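Local coordinates for putative peptidyl-arginine deiminase family protein (Campylobacter jejuni subsp. jejuni serotype O:2, PDB 6B10) that probably hydrolyses agmatine to N-carbamoylputrescine and ammonia in polyamine biosynthesis, as an agmatine deiminase of the guanidine-modifying enzyme superfamily, at residues 105-110 with 140-145; 207-212 with 270-275. All coordinates share one frame; numbering follows the deposited sequence.

Contact 1 of 2, residues 105-110 with 140-145; sequences LDFTFN and VDFILE. With K (potassium ion), chain E.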
# COMPACT_ATOMS: atom_id res chain seq x y z
N LEU A 105 -2.23 -8.27 -12.33
CA LEU A 105 -2.73 -7.27 -13.25
C LEU A 105 -1.73 -6.12 -13.33
O LEU A 105 -1.19 -5.69 -12.31
CB LEU A 105 -4.10 -6.75 -12.80
CG LEU A 105 -5.15 -7.79 -12.42
CD1 LEU A 105 -6.44 -7.09 -12.02
CD2 LEU A 105 -5.41 -8.77 -13.55
N ASP A 106 -1.50 -5.63 -14.55
CA ASP A 106 -0.61 -4.50 -14.78
C ASP A 106 -1.47 -3.37 -15.35
O ASP A 106 -1.77 -3.34 -16.54
CB ASP A 106 0.52 -4.89 -15.75
CG ASP A 106 1.49 -3.75 -16.05
OD1 ASP A 106 1.51 -2.73 -15.32
OD2 ASP A 106 2.24 -3.87 -17.04
N PHE A 107 -1.88 -2.46 -14.47
CA PHE A 107 -2.62 -1.27 -14.87
C PHE A 107 -1.67 -0.25 -15.48
O PHE A 107 -0.47 -0.29 -15.21
CB PHE A 107 -3.33 -0.68 -13.66
CG PHE A 107 -4.44 -1.54 -13.13
CD1 PHE A 107 -4.18 -2.54 -12.20
CD2 PHE A 107 -5.74 -1.38 -13.59
CE1 PHE A 107 -5.20 -3.35 -11.72
CE2 PHE A 107 -6.76 -2.17 -13.11
CZ PHE A 107 -6.49 -3.16 -12.18
N THR A 108 -2.19 0.65 -16.30
CA THR A 108 -1.34 1.66 -16.91
C THR A 108 -1.08 2.79 -15.92
O THR A 108 -2.01 3.29 -15.28
CB THR A 108 -1.94 2.18 -18.23
OG1 THR A 108 -3.27 2.65 -18.01
CG2 THR A 108 -1.96 1.06 -19.27
N PHE A 109 0.18 3.18 -15.77
CA PHE A 109 0.58 4.17 -14.79
C PHE A 109 1.27 5.36 -15.45
O PHE A 109 2.16 5.18 -16.29
CB PHE A 109 1.54 3.55 -13.77
CG PHE A 109 2.13 4.54 -12.82
CD1 PHE A 109 1.32 5.17 -11.88
CD2 PHE A 109 3.48 4.84 -12.85
CE1 PHE A 109 1.86 6.09 -10.99
CE2 PHE A 109 4.03 5.75 -11.96
CZ PHE A 109 3.21 6.38 -11.03
N ASN A 110 0.87 6.56 -15.04
CA ASN A 110 1.51 7.80 -15.49
C ASN A 110 1.95 8.64 -14.30
O ASN A 110 3.14 8.85 -14.08
CB ASN A 110 0.55 8.61 -16.36
CG ASN A 110 -0.03 7.80 -17.50
OD1 ASN A 110 -1.25 7.81 -17.71
ND2 ASN A 110 0.82 7.10 -18.24
N VAL A 140 -4.12 -4.33 -18.11
CA VAL A 140 -5.45 -3.73 -18.10
C VAL A 140 -5.30 -2.27 -18.49
O VAL A 140 -4.54 -1.53 -17.86
CB VAL A 140 -6.12 -3.81 -16.71
CG1 VAL A 140 -7.55 -3.29 -16.77
CG2 VAL A 140 -6.11 -5.24 -16.18
N ASP A 141 -6.02 -1.84 -19.53
CA ASP A 141 -5.96 -0.45 -19.96
C ASP A 141 -6.87 0.41 -19.08
O ASP A 141 -8.04 0.65 -19.40
CB ASP A 141 -6.35 -0.29 -21.42
CG ASP A 141 -6.18 1.14 -21.90
OD1 ASP A 141 -5.03 1.59 -22.00
OD2 ASP A 141 -7.21 1.81 -22.15
N PHE A 142 -6.30 0.87 -17.98
CA PHE A 142 -7.02 1.67 -17.00
C PHE A 142 -5.99 2.31 -16.08
O PHE A 142 -5.01 1.67 -15.70
CB PHE A 142 -7.98 0.78 -16.21
CG PHE A 142 -8.91 1.53 -15.31
CD1 PHE A 142 -8.55 1.82 -14.00
CD2 PHE A 142 -10.15 1.96 -15.76
CE1 PHE A 142 -9.41 2.51 -13.16
CE2 PHE A 142 -11.01 2.65 -14.93
CZ PHE A 142 -10.64 2.93 -13.63
N ILE A 143 -6.20 3.58 -15.73
CA ILE A 143 -5.27 4.31 -14.86
C ILE A 143 -5.59 4.03 -13.40
O ILE A 143 -6.66 4.40 -12.91
CB ILE A 143 -5.31 5.83 -15.11
CG1 ILE A 143 -4.99 6.16 -16.58
CG2 ILE A 143 -4.32 6.55 -14.20
CD1 ILE A 143 -3.61 5.72 -17.05
N LEU A 144 -4.66 3.40 -12.69
CA LEU A 144 -4.88 3.04 -11.30
C LEU A 144 -3.57 2.76 -10.57
O LEU A 144 -2.76 1.97 -11.04
CB LEU A 144 -5.79 1.81 -11.22
CG LEU A 144 -6.15 1.30 -9.83
CD1 LEU A 144 -7.61 0.89 -9.77
CD2 LEU A 144 -5.25 0.14 -9.41
N GLU A 145 -3.39 3.41 -9.42
CA GLU A 145 -2.27 3.12 -8.52
C GLU A 145 -2.74 2.20 -7.40
O GLU A 145 -3.88 2.28 -6.97
CB GLU A 145 -1.70 4.41 -7.91
CG GLU A 145 -1.38 5.52 -8.90
CD GLU A 145 -2.51 6.53 -9.03
OE1 GLU A 145 -3.57 6.16 -9.58
OE2 GLU A 145 -2.34 7.68 -8.58
K K E . 1.42 -0.53 -13.57
O HOH W 1 -0.21 1.25 -11.79
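The ring of F107 lies between L144 CD2, over one face, and V140 CG2, over the opposite face, while F142 O approaches its edge near the ring plane; the F109 ring meets E145 at its own edge, F109 CE1 to E145 CG 3.9 Å. The setting is a beta-alpha-beta crossover: parallel strands 101-108 and 138-141 are joined through helix 120-133, in a protein whose family has the pentein fold. L144 CD2 makes a CH-pi contact 4.1 Å from the F107 ring centroid, only 13° off the normal, and I185 of helix 175-186 also packs on this ring. V140 N donates to D106 O at 3.0 Å, nearly straight at 164°. F142 O accepts a bent bond from T108 N (3.1 Å) and a weak one from T108 OG1. The T108 torsion (chi1 54°) puts OG1 at that oxygen and turns CG2 away from the carbonyl carbon, toward V140 O and D141 OD1. The strand also builds a potassium site, completed by F91 O: D106 OD1 binds the ion at 2.8 Å and F107 O at 2.5 Å. Residues 140-145 reach the metal through a water, which coordinates potassium at 3.0 Å and donates to L144 O at 2.8 Å.

Contact 2 of 2, residues 207-212 with 270-275; sequences HIDTLA and YANFVF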
# COMPACT_ATOMS: atom_id res chain seq x y z
N HIS A 207 -4.33 9.37 -2.17
CA HIS A 207 -4.39 7.92 -1.93
C HIS A 207 -5.20 7.53 -0.71
O HIS A 207 -4.99 8.06 0.38
CB HIS A 207 -2.98 7.35 -1.75
CG HIS A 207 -2.17 7.30 -3.00
ND1 HIS A 207 -2.70 6.96 -4.23
CD2 HIS A 207 -0.85 7.51 -3.21
CE1 HIS A 207 -1.75 6.98 -5.14
NE2 HIS A 207 -0.61 7.31 -4.55
N ILE A 208 -6.10 6.57 -0.89
CA ILE A 208 -6.91 6.04 0.20
C ILE A 208 -6.04 5.40 1.29
O ILE A 208 -6.44 5.40 2.47
CB ILE A 208 -7.96 5.02 -0.31
CG1 ILE A 208 -9.10 4.86 0.71
CG2 ILE A 208 -7.33 3.67 -0.62
CD1 ILE A 208 -10.01 6.06 0.79
N ASP A 209 -4.86 4.88 0.93
CA ASP A 209 -3.99 4.25 1.93
C ASP A 209 -3.28 5.25 2.85
O ASP A 209 -2.48 4.84 3.69
CB ASP A 209 -3.01 3.26 1.28
CG ASP A 209 -1.88 3.93 0.50
OD1 ASP A 209 -1.95 5.15 0.23
OD2 ASP A 209 -0.90 3.23 0.16
N THR A 210 -3.56 6.55 2.71
CA THR A 210 -3.13 7.54 3.70
C THR A 210 -4.26 7.89 4.67
O THR A 210 -4.03 8.56 5.66
CB THR A 210 -2.64 8.85 3.05
OG1 THR A 210 -3.73 9.50 2.39
CG2 THR A 210 -1.53 8.58 2.03
N LEU A 211 -5.47 7.43 4.38
CA LEU A 211 -6.66 7.84 5.11
C LEU A 211 -7.39 6.72 5.83
O LEU A 211 -7.77 6.88 6.99
CB LEU A 211 -7.65 8.49 4.14
CG LEU A 211 -7.25 9.85 3.58
CD1 LEU A 211 -8.26 10.27 2.53
CD2 LEU A 211 -7.17 10.88 4.69
N ALA A 212 -7.62 5.60 5.14
CA ALA A 212 -8.49 4.55 5.65
C ALA A 212 -8.16 3.20 5.03
O ALA A 212 -7.87 3.13 3.84
CB ALA A 212 -9.95 4.89 5.39
N TYR A 270 -0.69 7.05 10.08
CA TYR A 270 -0.58 5.69 10.58
C TYR A 270 -1.33 4.69 9.72
O TYR A 270 -1.18 3.47 9.89
CB TYR A 270 -1.02 5.61 12.05
CG TYR A 270 -0.12 6.37 13.01
CD1 TYR A 270 1.18 5.93 13.27
CD2 TYR A 270 -0.56 7.52 13.67
CE1 TYR A 270 2.01 6.62 14.14
CE2 TYR A 270 0.26 8.22 14.55
CZ TYR A 270 1.55 7.77 14.78
OH TYR A 270 2.37 8.46 15.66
N ALA A 271 -2.12 5.18 8.77
CA ALA A 271 -2.88 4.31 7.86
C ALA A 271 -1.98 3.61 6.82
O ALA A 271 -2.38 2.61 6.23
CB ALA A 271 -3.98 5.10 7.16
N ASN A 272 -0.77 4.12 6.62
CA ASN A 272 0.16 3.55 5.63
C ASN A 272 0.95 2.35 6.19
O ASN A 272 2.15 2.22 5.96
CB ASN A 272 1.12 4.65 5.15
CG ASN A 272 1.42 4.55 3.67
OD1 ASN A 272 2.55 4.29 3.28
ND2 ASN A 272 0.41 4.76 2.84
N PHE A 273 0.25 1.49 6.93
CA PHE A 273 0.83 0.23 7.41
C PHE A 273 0.81 -0.82 6.31
O PHE A 273 0.26 -0.60 5.24
CB PHE A 273 0.11 -0.28 8.68
CG PHE A 273 -1.40 -0.25 8.61
CD1 PHE A 273 -2.10 -0.97 7.64
CD2 PHE A 273 -2.13 0.44 9.57
CE1 PHE A 273 -3.49 -0.96 7.61
CE2 PHE A 273 -3.52 0.45 9.54
CZ PHE A 273 -4.20 -0.25 8.56
N VAL A 274 1.42 -1.98 6.58
CA VAL A 274 1.41 -3.06 5.62
C VAL A 274 1.25 -4.41 6.30
O VAL A 274 1.96 -4.72 7.24
CB VAL A 274 2.65 -3.05 4.69
CG1 VAL A 274 3.94 -3.01 5.49
CG2 VAL A 274 2.64 -4.25 3.75
N PHE A 275 0.28 -5.19 5.84
CA PHE A 275 0.10 -6.55 6.33
C PHE A 275 1.11 -7.47 5.64
O PHE A 275 1.37 -7.34 4.44
CB PHE A 275 -1.29 -7.08 6.04
CG PHE A 275 -2.34 -6.63 7.02
CD1 PHE A 275 -2.47 -7.24 8.26
CD2 PHE A 275 -3.24 -5.62 6.68
CE1 PHE A 275 -3.45 -6.84 9.15
CE2 PHE A 275 -4.23 -5.22 7.56
CZ PHE A 275 -4.34 -5.83 8.80
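T210 and A271 bring the two backbones together, their CA atoms 5.3 Å apart, where a 3-10 turn at 208-210 meets the loop leading into strand 274-276. The turn is tightly wound: H207 O accepts from both T210 N and T210 OG1, the hydroxyl at 2.8 Å and nearly in line with the C=O bond, while I208 O receives L211 N and A212 N. Packing is small but buried, with the methyl A271 CB set 3.8 Å from T210 C. One directional bond joins the segments: N272 ND2 donates to D209 O at 3.0 Å, at 162°. The acceptor lies close to the amide plane of N272, yet the nitrogen stands well above the D209 carbonyl plane. D209 CG falls between its own backbone N and carbonyl carbon (chi1 73°), which places the face of the carboxylate under N272 ND2, 3.4 Å from D209 CG, the carboxylate and amide planes 73° apart. D209 OD2 is bonded to H322 ND1, and N272 OD1 accepts from C323 N. R213 NH1 bonds to A271 O and F273 O, fastening the loop 270-273 again. The sequence H207-I208-D209 matches the His-x-Asp motif of guanidine-modifying enzymes, consistent with the family's central active-site region.

Followed from the N terminus, the chain shows how distant loops are closed one after another. Contact 1 comes first: after strand 101-108 the chain passes through helix 120-133 and returns alongside at 140-145, closing a loop of 29 residues. It then runs through helices 161-167 and 175-186 and strand 190-194 before contact 2 opens at 207-212. This second loop, 57 residues long and richer in strand than in helix, closes at 270-275. The two are in series, neither enclosing nor crossing the other. Their centres lie about 20 Å apart, yet E145 OE2 packs 3.6 Å from H207 CE1, joining the loop that follows edge strand 138-141 to the buried loops of contact 2.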